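Local atomic coordinates of tungsten-containing formylmethanofuran dehydrogenase 2 subunit C (Methanothermobacter wolfeii, PDB entry 5T5I), a protein that probably forms the beta-helical subunit of a tungsten formylmethanofuran dehydrogenase complex, which interconverts formylmethanofuran and carbon dioxide plus methanofuran in methanogenesis. Residues 217-222 against 246-251; 208-213 against 257-262; 222-227 against 241-246. One frame throughout, in Å; residues are numbered along the deposited sequence.

Overall arrangement
The three contacts lie together at the C-terminal end of the chain, their centres separated by about 14 Å (contacts 1 and 2), 11 Å (1 and 3) and 9 Å (2 and 3). Along the sequence they are nested: contact 2 closes the outer loop, contact 1 lies inside it and contact 3 innermost. Strands 208-211, 256-261, 241-247 and 223-229 are successive neighbours; contact 2 joins the first pair, contact 3 the last, and A260 O to Y243 N, a probable hydrogen bond of 2.8 Å, links the two contacts. Contacts 1 and 3 share F222 and E246. The parallel strand stack thus ends in an antiparallel extension, where the chain also meets other subunits.

Contact 1: 217-222 against 246-251; sequences EFLAGF and EGDHAI
F222 lays one face of its ring against the backbone of G247 and D248: the CA of G247 is 4.0 Å and that of D248 4.2 Å from the ring centroid, both close enough to the ring normal to count as CH-pi contacts. The first torsion of F222 turns CG beside its backbone N, anti to the carbonyl carbon (chi1 -82°), and the ring reaches across to this bend. The opposite face is occupied by F218, whose CZ lies above the plane toward the rim, so the ring is held between its own segment and the partner. G247 has a second ring beside it, for its CA stands 4.0 Å above the plane of the H249 imidazole, over the centre.

The peptide bond entering D248 is cis. The side chain of D248 crosses that of F222 at about a right angle, D248 CB coming 3.8 Å from F222 CE1, with CG anti to the backbone N (chi1 -178°). OD1 accepts A250 N at 3.1 Å from above the carboxylate plane, forming an Asx turn, while OD2 is bound by the backbone N of E203; one bond on each oxygen fixes the carboxylate's rotation. A backbone hydrogen bond joins the segments, H249 N to G221 O, 2.8 Å, with the donor tilted 34° from the carbonyl plane.

Two type I turns, L219-F222 and D248-I251, meet where the loop after strand 208-211 leads into strand 223-229 and where strand 241-247 ends, with V258 of strand 256-261 packed against both F218 and F222.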
ATOM      1  N   GLU C 217      10.872  17.188   7.425  1.00 23.41           N
ATOM      2  CA  GLU C 217      11.702  16.351   6.553  1.00 23.37           C
ATOM      3  C   GLU C 217      13.165  16.723   6.726  1.00 26.03           C
ATOM      4  O   GLU C 217      13.469  17.866   7.041  1.00 26.47           O
ATOM      5  CB  GLU C 217      11.342  16.589   5.089  1.00 24.26           C
ATOM      6  CG  GLU C 217       9.903  16.270   4.722  1.00 30.00           C
ATOM      7  CD  GLU C 217       9.559  16.784   3.338  1.00 49.83           C
ATOM      8  OE1 GLU C 217      10.174  16.305   2.359  1.00 37.07           O
ATOM      9  OE2 GLU C 217       8.771  17.751   3.238  1.00 42.15           O
ATOM     10  N   PHE C 218      14.064  15.761   6.513  1.00 21.78           N
ATOM     11  CA  PHE C 218      15.503  15.990   6.616  1.00 21.11           C
ATOM     12  C   PHE C 218      16.214  15.386   5.382  1.00 25.55           C
ATOM     13  O   PHE C 218      15.555  15.194   4.359  1.00 27.11           O
ATOM     14  CB  PHE C 218      16.030  15.522   7.984  1.00 21.74           C
ATOM     15  CG  PHE C 218      17.423  15.970   8.399  1.00 22.18           C
ATOM     16  CD1 PHE C 218      17.856  17.274   8.170  1.00 22.83           C
ATOM     17  CD2 PHE C 218      18.317  15.072   8.965  1.00 24.70           C
ATOM     18  CE1 PHE C 218      19.145  17.670   8.522  1.00 24.00           C
ATOM     19  CE2 PHE C 218      19.606  15.473   9.317  1.00 25.72           C
ATOM     20  CZ  PHE C 218      20.003  16.774   9.116  1.00 24.44           C
ATOM     21  N   LEU C 219      17.538  15.140   5.442  1.00 22.08           N
ATOM     22  CA  LEU C 219      18.353  14.777   4.302  1.00 21.26           C
ATOM     23  C   LEU C 219      19.210  13.529   4.539  1.00 26.42           C
ATOM     24  O   LEU C 219      19.859  13.394   5.587  1.00 23.27           O
ATOM     25  CB  LEU C 219      19.229  15.997   4.043  1.00 20.75           C
ATOM     26  CG  LEU C 219      18.527  17.262   3.488  1.00 23.98           C
ATOM     27  CD1 LEU C 219      19.459  18.465   3.583  1.00 23.30           C
ATOM     28  CD2 LEU C 219      18.109  17.079   2.035  1.00 27.69           C
ATOM     29  N   ALA C 220      19.242  12.637   3.531  1.00 24.65           N
ATOM     30  CA  ALA C 220      19.956  11.369   3.603  1.00 24.80           C
ATOM     31  C   ALA C 220      21.485  11.472   3.543  1.00 27.05           C
ATOM     32  O   ALA C 220      22.156  10.485   3.831  1.00 26.16           O
ATOM     33  CB  ALA C 220      19.445  10.423   2.534  1.00 26.56           C
ATOM     34  N   GLY C 221      22.021  12.651   3.196  1.00 24.90           N
ATOM     35  CA  GLY C 221      23.460  12.893   3.186  1.00 25.04           C
ATOM     36  C   GLY C 221      24.059  13.151   4.565  1.00 27.76           C
ATOM     37  O   GLY C 221      25.265  13.373   4.674  1.00 27.43           O
ATOM     38  N   PHE C 222      23.243  13.127   5.638  1.00 23.52           N
ATOM     39  CA  PHE C 222      23.736  13.346   7.003  1.00 22.48           C
ATOM     40  C   PHE C 222      23.991  12.013   7.710  1.00 27.41           C
ATOM     41  O   PHE C 222      23.295  11.039   7.436  1.00 28.10           O
ATOM     42  CB  PHE C 222      22.750  14.203   7.792  1.00 23.27           C
ATOM     43  CG  PHE C 222      22.912  15.682   7.524  1.00 23.84           C
ATOM     44  CD1 PHE C 222      22.372  16.261   6.387  1.00 25.32           C
ATOM     45  CD2 PHE C 222      23.628  16.491   8.400  1.00 24.53           C
ATOM     46  CE1 PHE C 222      22.538  17.625   6.131  1.00 25.63           C
ATOM     47  CE2 PHE C 222      23.804  17.851   8.136  1.00 26.96           C
ATOM     48  CZ  PHE C 222      23.272  18.405   6.992  1.00 25.04           C
ATOM     49  N   GLU C 246      25.954  14.846  11.439  1.00 22.40           N
ATOM     50  CA  GLU C 246      27.090  15.467  10.754  1.00 21.12           C
ATOM     51  C   GLU C 246      26.900  15.391   9.241  1.00 24.87           C
ATOM     52  O   GLU C 246      26.516  14.347   8.702  1.00 23.81           O
ATOM     53  CB  GLU C 246      28.410  14.794  11.147  1.00 23.28           C
ATOM     54  CG  GLU C 246      29.643  15.544  10.650  1.00 31.03           C
ATOM     55  CD  GLU C 246      30.929  14.767  10.830  1.00 57.23           C
ATOM     56  OE1 GLU C 246      30.996  13.610  10.354  1.00 51.63           O
ATOM     57  OE2 GLU C 246      31.876  15.326  11.430  1.00 51.57           O
ATOM     58  N   GLY C 247      27.188  16.494   8.562  1.00 21.04           N
ATOM     59  CA  GLY C 247      27.051  16.529   7.109  1.00 20.35           C
ATOM     60  C   GLY C 247      27.319  17.893   6.520  1.00 25.22           C
ATOM     61  O   GLY C 247      27.964  18.720   7.173  1.00 25.72           O
ATOM     62  N   ASP C 248      26.830  18.196   5.311  1.00 22.43           N
ATOM     63  CA  ASP C 248      26.088  17.330   4.393  1.00 21.89           C
ATOM     64  C   ASP C 248      27.136  16.569   3.585  1.00 26.76           C
ATOM     65  O   ASP C 248      27.899  17.193   2.834  1.00 25.66           O
ATOM     66  CB  ASP C 248      25.216  18.218   3.488  1.00 22.75           C
ATOM     67  CG  ASP C 248      24.322  17.517   2.483  1.00 25.60           C
ATOM     68  OD1 ASP C 248      24.527  16.311   2.237  1.00 23.73           O
ATOM     69  OD2 ASP C 248      23.447  18.192   1.906  1.00 24.52           O
ATOM     70  N   HIS C 249      27.168  15.231   3.685  1.00 24.12           N
ATOM     71  CA  HIS C 249      28.196  14.460   2.992  1.00 25.26           C
ATOM     72  C   HIS C 249      28.028  14.371   1.449  1.00 28.94           C
ATOM     73  O   HIS C 249      28.831  13.701   0.811  1.00 27.89           O
ATOM     74  CB  HIS C 249      28.391  13.086   3.611  1.00 26.84           C
ATOM     75  CG  HIS C 249      28.771  13.097   5.057  1.00 30.35           C
ATOM     76  ND1 HIS C 249      27.970  12.422   5.936  1.00 32.68           N
ATOM     77  CD2 HIS C 249      29.760  13.705   5.766  1.00 31.84           C
ATOM     78  CE1 HIS C 249      28.494  12.595   7.128  1.00 32.07           C
ATOM     79  NE2 HIS C 249      29.551  13.357   7.091  1.00 31.97           N
ATOM     80  N   ALA C 250      27.090  15.133   0.842  1.00 25.43           N
ATOM     81  CA  ALA C 250      27.065  15.348  -0.603  1.00 25.12           C
ATOM     82  C   ALA C 250      28.247  16.285  -0.937  1.00 27.03           C
ATOM     83  O   ALA C 250      28.650  16.346  -2.086  1.00 26.03           O
ATOM     84  CB  ALA C 250      25.772  16.023  -1.035  1.00 25.28           C
ATOM     85  N   ILE C 251      28.752  17.054   0.064  1.00 24.10           N
ATOM     86  CA  ILE C 251      29.878  17.995  -0.060  1.00 23.99           C
ATOM     87  C   ILE C 251      31.157  17.294   0.422  1.00 28.41           C
ATOM     88  O   ILE C 251      31.144  16.634   1.465  1.00 27.00           O
ATOM     89  CB  ILE C 251      29.601  19.282   0.764  1.00 25.99           C
ATOM     90  CG1 ILE C 251      28.356  20.037   0.227  1.00 24.84           C
ATOM     91  CG2 ILE C 251      30.833  20.224   0.821  1.00 26.91           C
ATOM     92  CD1 ILE C 251      28.553  20.803  -1.133  1.00 26.51           C
TER

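Contact 2: 208-213 against 257-262; sequences TIVVKG and IVYAAV
T208 and V210 close on Y259 from the neighbouring strand, each through its CG2. The methyl of T208 arrives at the ring's edge, near its plane, with CG2 3.9 Å from Y259 CD2; V210 CG2 approaches the same CD2 at 4.1 Å but obliquely. T208 places that methyl anti to its own backbone N, which leaves OG1 beside the N and the apolar branch against the tyrosine. One face of the Y259 ring is met by I257 CG2, 3.6 Å above the plane and displaced toward the rim. On the other side of the strand pair I209, V211, V258 and A260 form an aliphatic layer, in which I209 CB lies 4.3 Å from V258 CG2.

Beneath these side chains the backbones run parallel, at 9° between their directions, with T208 level with I257 and V211 level with A260. Four hydrogen bonds zip them together: I209 N to I257 O, Y259 N to I209 O at 2.8 Å, V211 N to Y259 O, and A261 N to V211 O at 3.0 Å. This is the strand-on-strand stacking of a parallel beta-helix, here between its last rung strand, 208-211, and the returning C-terminal strand 256-261; a right-handed beta-helix is known from the related C-terminal domain of glutamate synthase. Past the last bond A261 CB sits 3.3 Å from K212 O, where the strands end.

Farther out, the ring of Y259 is positioned by F242 and K244 and by I231 and V233 of strand 231-233, and its OH is hydrogen-bonded to E228 OE2. The preceding rung holds strand 208-211 from its other edge, T208 and V210 bonding to the backbones of G188, I190 and I192. N265 ND2 bonds to both G213 O and A261 O, joining the two strand ends.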
ATOM      1  N   THR C 208      27.099  25.291  12.649  1.00 23.37           N
ATOM      2  CA  THR C 208      26.116  24.558  13.451  1.00 21.92           C
ATOM      3  C   THR C 208      24.691  25.109  13.267  1.00 24.95           C
ATOM      4  O   THR C 208      24.480  26.310  13.297  1.00 23.24           O
ATOM      5  CB  THR C 208      26.493  24.601  14.951  1.00 28.17           C
ATOM      6  OG1 THR C 208      27.849  24.230  15.121  1.00 30.15           O
ATOM      7  CG2 THR C 208      25.624  23.694  15.794  1.00 26.34           C
ATOM      8  N   ILE C 209      23.715  24.200  13.142  1.00 21.40           N
ATOM      9  CA  ILE C 209      22.299  24.530  13.059  1.00 21.14           C
ATOM     10  C   ILE C 209      21.604  23.814  14.239  1.00 24.90           C
ATOM     11  O   ILE C 209      21.776  22.599  14.394  1.00 24.56           O
ATOM     12  CB  ILE C 209      21.667  24.105  11.704  1.00 22.99           C
ATOM     13  CG1 ILE C 209      22.386  24.805  10.524  1.00 23.52           C
ATOM     14  CG2 ILE C 209      20.161  24.432  11.708  1.00 25.17           C
ATOM     15  CD1 ILE C 209      22.041  24.257   9.176  1.00 26.49           C
ATOM     16  N   VAL C 210      20.813  24.544  15.033  1.00 22.17           N
ATOM     17  CA  VAL C 210      20.049  23.965  16.156  1.00 22.61           C
ATOM     18  C   VAL C 210      18.559  24.180  15.874  1.00 26.19           C
ATOM     19  O   VAL C 210      18.139  25.321  15.676  1.00 26.85           O
ATOM     20  CB  VAL C 210      20.413  24.560  17.544  1.00 27.30           C
ATOM     21  CG1 VAL C 210      19.575  23.911  18.661  1.00 27.76           C
ATOM     22  CG2 VAL C 210      21.907  24.412  17.837  1.00 26.98           C
ATOM     23  N   VAL C 211      17.773  23.091  15.856  1.00 21.89           N
ATOM     24  CA  VAL C 211      16.311  23.153  15.679  1.00 21.38           C
ATOM     25  C   VAL C 211      15.654  22.649  16.971  1.00 25.83           C
ATOM     26  O   VAL C 211      15.804  21.472  17.318  1.00 24.65           O
ATOM     27  CB  VAL C 211      15.832  22.359  14.443  1.00 24.23           C
ATOM     28  CG1 VAL C 211      14.322  22.537  14.233  1.00 24.25           C
ATOM     29  CG2 VAL C 211      16.609  22.778  13.186  1.00 23.53           C
ATOM     30  N   LYS C 212      14.947  23.535  17.693  1.00 24.30           N
ATOM     31  CA  LYS C 212      14.260  23.179  18.946  1.00 25.16           C
ATOM     32  C   LYS C 212      12.854  22.615  18.697  1.00 29.76           C
ATOM     33  O   LYS C 212      12.326  21.898  19.542  1.00 28.49           O
ATOM     34  CB  LYS C 212      14.167  24.367  19.898  1.00 27.57           C
ATOM     35  CG  LYS C 212      15.498  24.999  20.250  1.00 31.05           C
ATOM     36  CD  LYS C 212      15.291  26.030  21.361  1.00 36.74           C
ATOM     37  CE  LYS C 212      16.558  26.674  21.836  1.00 42.48           C
ATOM     38  NZ  LYS C 212      16.298  27.714  22.887  1.00 43.13           N
ATOM     39  N   GLY C 213      12.253  22.966  17.563  1.00 27.82           N
ATOM     40  CA  GLY C 213      10.948  22.448  17.169  1.00 28.35           C
ATOM     41  C   GLY C 213      11.096  21.231  16.271  1.00 32.51           C
ATOM     42  O   GLY C 213      12.095  20.497  16.342  1.00 30.95           O
ATOM     43  N   ILE C 257      27.246  20.496  11.556  1.00 23.69           N
ATOM     44  CA  ILE C 257      26.487  19.790  12.603  1.00 23.03           C
ATOM     45  C   ILE C 257      25.052  20.309  12.638  1.00 25.42           C
ATOM     46  O   ILE C 257      24.836  21.526  12.646  1.00 23.74           O
ATOM     47  CB  ILE C 257      27.166  19.924  14.007  1.00 25.66           C
ATOM     48  CG1 ILE C 257      28.562  19.257  14.049  1.00 25.57           C
ATOM     49  CG2 ILE C 257      26.286  19.365  15.124  1.00 26.80           C
ATOM     50  CD1 ILE C 257      28.590  17.701  13.878  1.00 30.09           C
ATOM     51  N   VAL C 258      24.078  19.386  12.676  1.00 23.04           N
ATOM     52  CA  VAL C 258      22.664  19.717  12.859  1.00 23.73           C
ATOM     53  C   VAL C 258      22.211  19.053  14.177  1.00 26.20           C
ATOM     54  O   VAL C 258      22.339  17.829  14.317  1.00 25.60           O
ATOM     55  CB  VAL C 258      21.764  19.283  11.669  1.00 27.14           C
ATOM     56  CG1 VAL C 258      20.278  19.493  11.990  1.00 27.14           C
ATOM     57  CG2 VAL C 258      22.135  20.041  10.399  1.00 26.35           C
ATOM     58  N   TYR C 259      21.683  19.855  15.119  1.00 22.82           N
ATOM     59  CA  TYR C 259      21.096  19.372  16.381  1.00 22.77           C
ATOM     60  C   TYR C 259      19.567  19.514  16.246  1.00 26.70           C
ATOM     61  O   TYR C 259      19.091  20.568  15.829  1.00 25.74           O
ATOM     62  CB  TYR C 259      21.572  20.187  17.599  1.00 22.39           C
ATOM     63  CG  TYR C 259      22.996  19.906  18.022  1.00 23.00           C
ATOM     64  CD1 TYR C 259      23.324  18.736  18.695  1.00 24.56           C
ATOM     65  CD2 TYR C 259      23.996  20.855  17.845  1.00 23.76           C
ATOM     66  CE1 TYR C 259      24.624  18.493  19.137  1.00 24.42           C
ATOM     67  CE2 TYR C 259      25.288  20.647  18.332  1.00 25.26           C
ATOM     68  CZ  TYR C 259      25.605  19.454  18.956  1.00 29.03           C
ATOM     69  OH  TYR C 259      26.885  19.255  19.421  1.00 29.80           O
ATOM     70  N   ALA C 260      18.813  18.463  16.556  1.00 23.61           N
ATOM     71  CA  ALA C 260      17.352  18.502  16.477  1.00 23.15           C
ATOM     72  C   ALA C 260      16.767  17.924  17.780  1.00 27.33           C
ATOM     73  O   ALA C 260      17.109  16.794  18.155  1.00 26.30           O
ATOM     74  CB  ALA C 260      16.864  17.712  15.269  1.00 23.31           C
ATOM     75  N   ALA C 261      15.911  18.706  18.474  1.00 25.63           N
ATOM     76  CA  ALA C 261      15.279  18.319  19.761  1.00 26.73           C
ATOM     77  C   ALA C 261      14.627  16.935  19.691  1.00 30.47           C
ATOM     78  O   ALA C 261      13.837  16.671  18.771  1.00 27.94           O
ATOM     79  CB  ALA C 261      14.247  19.350  20.176  1.00 27.66           C
ATOM     80  N   VAL C 262      14.979  16.048  20.643  1.00 28.82           N
ATOM     81  CA  VAL C 262      14.506  14.659  20.598  1.00 30.32           C
ATOM     82  C   VAL C 262      12.969  14.512  20.652  1.00 36.20           C
ATOM     83  O   VAL C 262      12.432  13.632  19.976  1.00 35.67           O
ATOM     84  CB  VAL C 262      15.166  13.713  21.646  1.00 35.28           C
ATOM     85  CG1 VAL C 262      16.691  13.656  21.484  1.00 34.74           C
ATOM     86  CG2 VAL C 262      14.750  14.047  23.076  1.00 36.26           C
TER

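Contact 3: 222-227 against 241-246; sequences FKYLGV and AFYKFE
Y224 lies across two aromatic residues of the opposing strand, F245 at one end of its ring and Y243 at the other. CG stands anti to the backbone N (chi1 175°), on the side of the strand pair where F245 and Y243 lie. Y224 CD1 then sits over one face of the F245 ring, 3.7 Å from F245 CE1, the ring planes turned obliquely by 50°. At the far end the hydroxyl meets the edge of Y243, near that ring's plane, with Y224 OH 3.4 Å from Y243 CD1; these two planes are 62° apart. G226 N, 3.6 Å above the Y224 plane and over its centre, completes the fit. V227 CG2 also reaches Y243 CD1, at 3.6 Å. An alanine in place of Y224 would probably open a gap over the F245 face, leave the Y243 edge without its hydroxyl neighbour and take away the ring that lies against G226 N, while keeping the CB contact with F245.

On the opposite surface L225 CD1 touches two side chains of the opposing strand, 4.0 Å from both E246 CB and K244 CE. K244 is extended, and its NZ has a long, weak ion pair with E228.

The backbone evidence defines the pairing. K223 and E246 exchange two hydrogen bonds, L225 N bonds to K244 O, and K244 N to G226 O at 2.8 Å. Outside this chain, Y224 and V227 pack on T133 of the neighbouring subunit fwdF. Y224 pairs with F245 and V227 with Y243 as non-hydrogen-bonded pairs, so two residues, L225 and G226, stand opposite K244 alone: a beta bulge in an antiparallel strand pair, in strand 223-229, the outermost strand of this antiparallel extension within the chain.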
ATOM      1  N   PHE C 222      23.243  13.127   5.638  1.00 23.52           N
ATOM      2  CA  PHE C 222      23.736  13.346   7.003  1.00 22.48           C
ATOM      3  C   PHE C 222      23.991  12.013   7.710  1.00 27.41           C
ATOM      4  O   PHE C 222      23.295  11.039   7.436  1.00 28.10           O
ATOM      5  CB  PHE C 222      22.750  14.203   7.792  1.00 23.27           C
ATOM      6  CG  PHE C 222      22.912  15.682   7.524  1.00 23.84           C
ATOM      7  CD1 PHE C 222      22.372  16.261   6.387  1.00 25.32           C
ATOM      8  CD2 PHE C 222      23.628  16.491   8.400  1.00 24.53           C
ATOM      9  CE1 PHE C 222      22.538  17.625   6.131  1.00 25.63           C
ATOM     10  CE2 PHE C 222      23.804  17.851   8.136  1.00 26.96           C
ATOM     11  CZ  PHE C 222      23.272  18.405   6.992  1.00 25.04           C
ATOM     12  N   LYS C 223      25.000  11.962   8.593  1.00 25.87           N
ATOM     13  CA  LYS C 223      25.318  10.776   9.386  1.00 26.31           C
ATOM     14  C   LYS C 223      24.801  11.030  10.787  1.00 27.49           C
ATOM     15  O   LYS C 223      25.062  12.086  11.354  1.00 24.26           O
ATOM     16  CB  LYS C 223      26.825  10.536   9.451  1.00 30.22           C
ATOM     17  CG  LYS C 223      27.254   9.303  10.233  1.00 45.24           C
ATOM     18  CD  LYS C 223      28.774   9.187  10.253  1.00 61.52           C
ATOM     19  CE  LYS C 223      29.246   7.947  10.982  1.00 76.58           C
ATOM     20  NZ  LYS C 223      30.418   8.232  11.852  1.00 88.01           N
ATOM     21  N   TYR C 224      24.110  10.050  11.351  1.00 24.58           N
ATOM     22  CA  TYR C 224      23.570  10.143  12.714  1.00 23.75           C
ATOM     23  C   TYR C 224      24.669   9.783  13.722  1.00 27.96           C
ATOM     24  O   TYR C 224      25.249   8.706  13.613  1.00 28.31           O
ATOM     25  CB  TYR C 224      22.353   9.212  12.842  1.00 25.48           C
ATOM     26  CG  TYR C 224      21.782   9.143  14.236  1.00 27.46           C
ATOM     27  CD1 TYR C 224      21.301  10.284  14.867  1.00 28.53           C
ATOM     28  CD2 TYR C 224      21.720   7.938  14.928  1.00 28.89           C
ATOM     29  CE1 TYR C 224      20.775  10.232  16.150  1.00 29.19           C
ATOM     30  CE2 TYR C 224      21.198   7.871  16.220  1.00 29.72           C
ATOM     31  CZ  TYR C 224      20.706   9.021  16.820  1.00 35.68           C
ATOM     32  OH  TYR C 224      20.224   8.990  18.105  1.00 34.67           O
ATOM     33  N   LEU C 225      24.968  10.687  14.675  1.00 25.39           N
ATOM     34  CA  LEU C 225      26.021  10.494  15.693  1.00 27.00           C
ATOM     35  C   LEU C 225      25.513  10.087  17.086  1.00 33.49           C
ATOM     36  O   LEU C 225      26.321   9.686  17.913  1.00 36.85           O
ATOM     37  CB  LEU C 225      26.870  11.770  15.823  1.00 26.85           C
ATOM     38  CG  LEU C 225      27.610  12.262  14.554  1.00 32.25           C
ATOM     39  CD1 LEU C 225      28.445  13.466  14.882  1.00 32.94           C
ATOM     40  CD2 LEU C 225      28.512  11.180  13.954  1.00 34.61           C
ATOM     41  N   GLY C 226      24.216  10.179  17.336  1.00 28.98           N
ATOM     42  CA  GLY C 226      23.634   9.829  18.632  1.00 28.93           C
ATOM     43  C   GLY C 226      22.905  11.006  19.255  1.00 29.69           C
ATOM     44  O   GLY C 226      22.524  11.943  18.547  1.00 26.48           O
ATOM     45  N   VAL C 227      22.803  11.025  20.592  1.00 27.21           N
ATOM     46  CA  VAL C 227      22.142  12.101  21.323  1.00 25.51           C
ATOM     47  C   VAL C 227      23.159  12.816  22.196  1.00 28.70           C
ATOM     48  O   VAL C 227      24.014  12.182  22.834  1.00 28.27           O
ATOM     49  CB  VAL C 227      20.923  11.571  22.140  1.00 28.15           C
ATOM     50  CG1 VAL C 227      20.437  12.576  23.205  1.00 27.92           C
ATOM     51  CG2 VAL C 227      19.772  11.202  21.209  1.00 26.91           C
ATOM     52  N   ALA C 241      17.728  17.247  25.493  1.00 29.37           N
ATOM     53  CA  ALA C 241      18.357  16.269  24.616  1.00 28.05           C
ATOM     54  C   ALA C 241      18.154  16.618  23.145  1.00 29.29           C
ATOM     55  O   ALA C 241      17.062  17.035  22.740  1.00 27.97           O
ATOM     56  CB  ALA C 241      17.824  14.867  24.918  1.00 29.35           C
ATOM     57  N   PHE C 242      19.209  16.410  22.341  1.00 23.92           N
ATOM     58  CA  PHE C 242      19.201  16.658  20.896  1.00 23.39           C
ATOM     59  C   PHE C 242      19.809  15.496  20.117  1.00 26.57           C
ATOM     60  O   PHE C 242      20.883  15.015  20.488  1.00 25.62           O
ATOM     61  CB  PHE C 242      20.023  17.917  20.570  1.00 24.97           C
ATOM     62  CG  PHE C 242      19.459  19.202  21.126  1.00 26.53           C
ATOM     63  CD1 PHE C 242      19.734  19.595  22.431  1.00 30.35           C
ATOM     64  CD2 PHE C 242      18.618  20.001  20.359  1.00 26.93           C
ATOM     65  CE1 PHE C 242      19.192  20.775  22.953  1.00 31.57           C
ATOM     66  CE2 PHE C 242      18.072  21.174  20.884  1.00 29.33           C
ATOM     67  CZ  PHE C 242      18.367  21.556  22.173  1.00 29.36           C
ATOM     68  N   TYR C 243      19.155  15.088  19.006  1.00 24.11           N
ATOM     69  CA  TYR C 243      19.727  14.138  18.046  1.00 23.98           C
ATOM     70  C   TYR C 243      20.804  14.941  17.320  1.00 26.75           C
ATOM     71  O   TYR C 243      20.550  16.094  16.963  1.00 25.69           O
ATOM     72  CB  TYR C 243      18.698  13.669  17.014  1.00 24.66           C
ATOM     73  CG  TYR C 243      17.625  12.774  17.578  1.00 25.28           C
ATOM     74  CD1 TYR C 243      17.945  11.549  18.157  1.00 26.85           C
ATOM     75  CD2 TYR C 243      16.280  13.106  17.456  1.00 26.48           C
ATOM     76  CE1 TYR C 243      16.957  10.708  18.662  1.00 29.74           C
ATOM     77  CE2 TYR C 243      15.282  12.268  17.951  1.00 28.69           C
ATOM     78  CZ  TYR C 243      15.624  11.072  18.557  1.00 35.57           C
ATOM     79  OH  TYR C 243      14.653  10.229  19.032  1.00 37.58           O
ATOM     80  N   LYS C 244      22.009  14.373  17.169  1.00 21.32           N
ATOM     81  CA  LYS C 244      23.157  15.035  16.549  1.00 20.51           C
ATOM     82  C   LYS C 244      23.461  14.372  15.205  1.00 24.57           C
ATOM     83  O   LYS C 244      23.549  13.144  15.116  1.00 23.93           O
ATOM     84  CB  LYS C 244      24.381  14.947  17.480  1.00 23.10           C
ATOM     85  CG  LYS C 244      25.590  15.725  16.994  1.00 27.10           C
ATOM     86  CD  LYS C 244      26.763  15.548  17.950  1.00 28.86           C
ATOM     87  CE  LYS C 244      27.958  16.384  17.577  1.00 32.30           C
ATOM     88  NZ  LYS C 244      29.057  16.241  18.573  1.00 42.96           N
ATOM     89  N   PHE C 245      23.635  15.193  14.175  1.00 22.85           N
ATOM     90  CA  PHE C 245      23.933  14.745  12.809  1.00 22.18           C
ATOM     91  C   PHE C 245      25.113  15.512  12.244  1.00 24.78           C
ATOM     92  O   PHE C 245      25.227  16.711  12.504  1.00 24.16           O
ATOM     93  CB  PHE C 245      22.722  15.004  11.897  1.00 23.74           C
ATOM     94  CG  PHE C 245      21.468  14.263  12.277  1.00 25.19           C
ATOM     95  CD1 PHE C 245      21.197  13.006  11.749  1.00 28.51           C
ATOM     96  CD2 PHE C 245      20.518  14.851  13.104  1.00 27.82           C
ATOM     97  CE1 PHE C 245      20.008  12.342  12.059  1.00 28.97           C
ATOM     98  CE2 PHE C 245      19.345  14.179  13.437  1.00 30.30           C
ATOM     99  CZ  PHE C 245      19.098  12.927  12.915  1.00 28.64           C
ATOM    100  N   GLU C 246      25.954  14.846  11.439  1.00 22.40           N
ATOM    101  CA  GLU C 246      27.090  15.467  10.754  1.00 21.12           C
ATOM    102  C   GLU C 246      26.900  15.391   9.241  1.00 24.87           C
ATOM    103  O   GLU C 246      26.516  14.347   8.702  1.00 23.81           O
ATOM    104  CB  GLU C 246      28.410  14.794  11.147  1.00 23.28           C
ATOM    105  CG  GLU C 246      29.643  15.544  10.650  1.00 31.03           C
ATOM    106  CD  GLU C 246      30.929  14.767  10.830  1.00 57.23           C
ATOM    107  OE1 GLU C 246      30.996  13.610  10.354  1.00 51.63           O
ATOM    108  OE2 GLU C 246      31.876  15.326  11.430  1.00 51.57           O
TER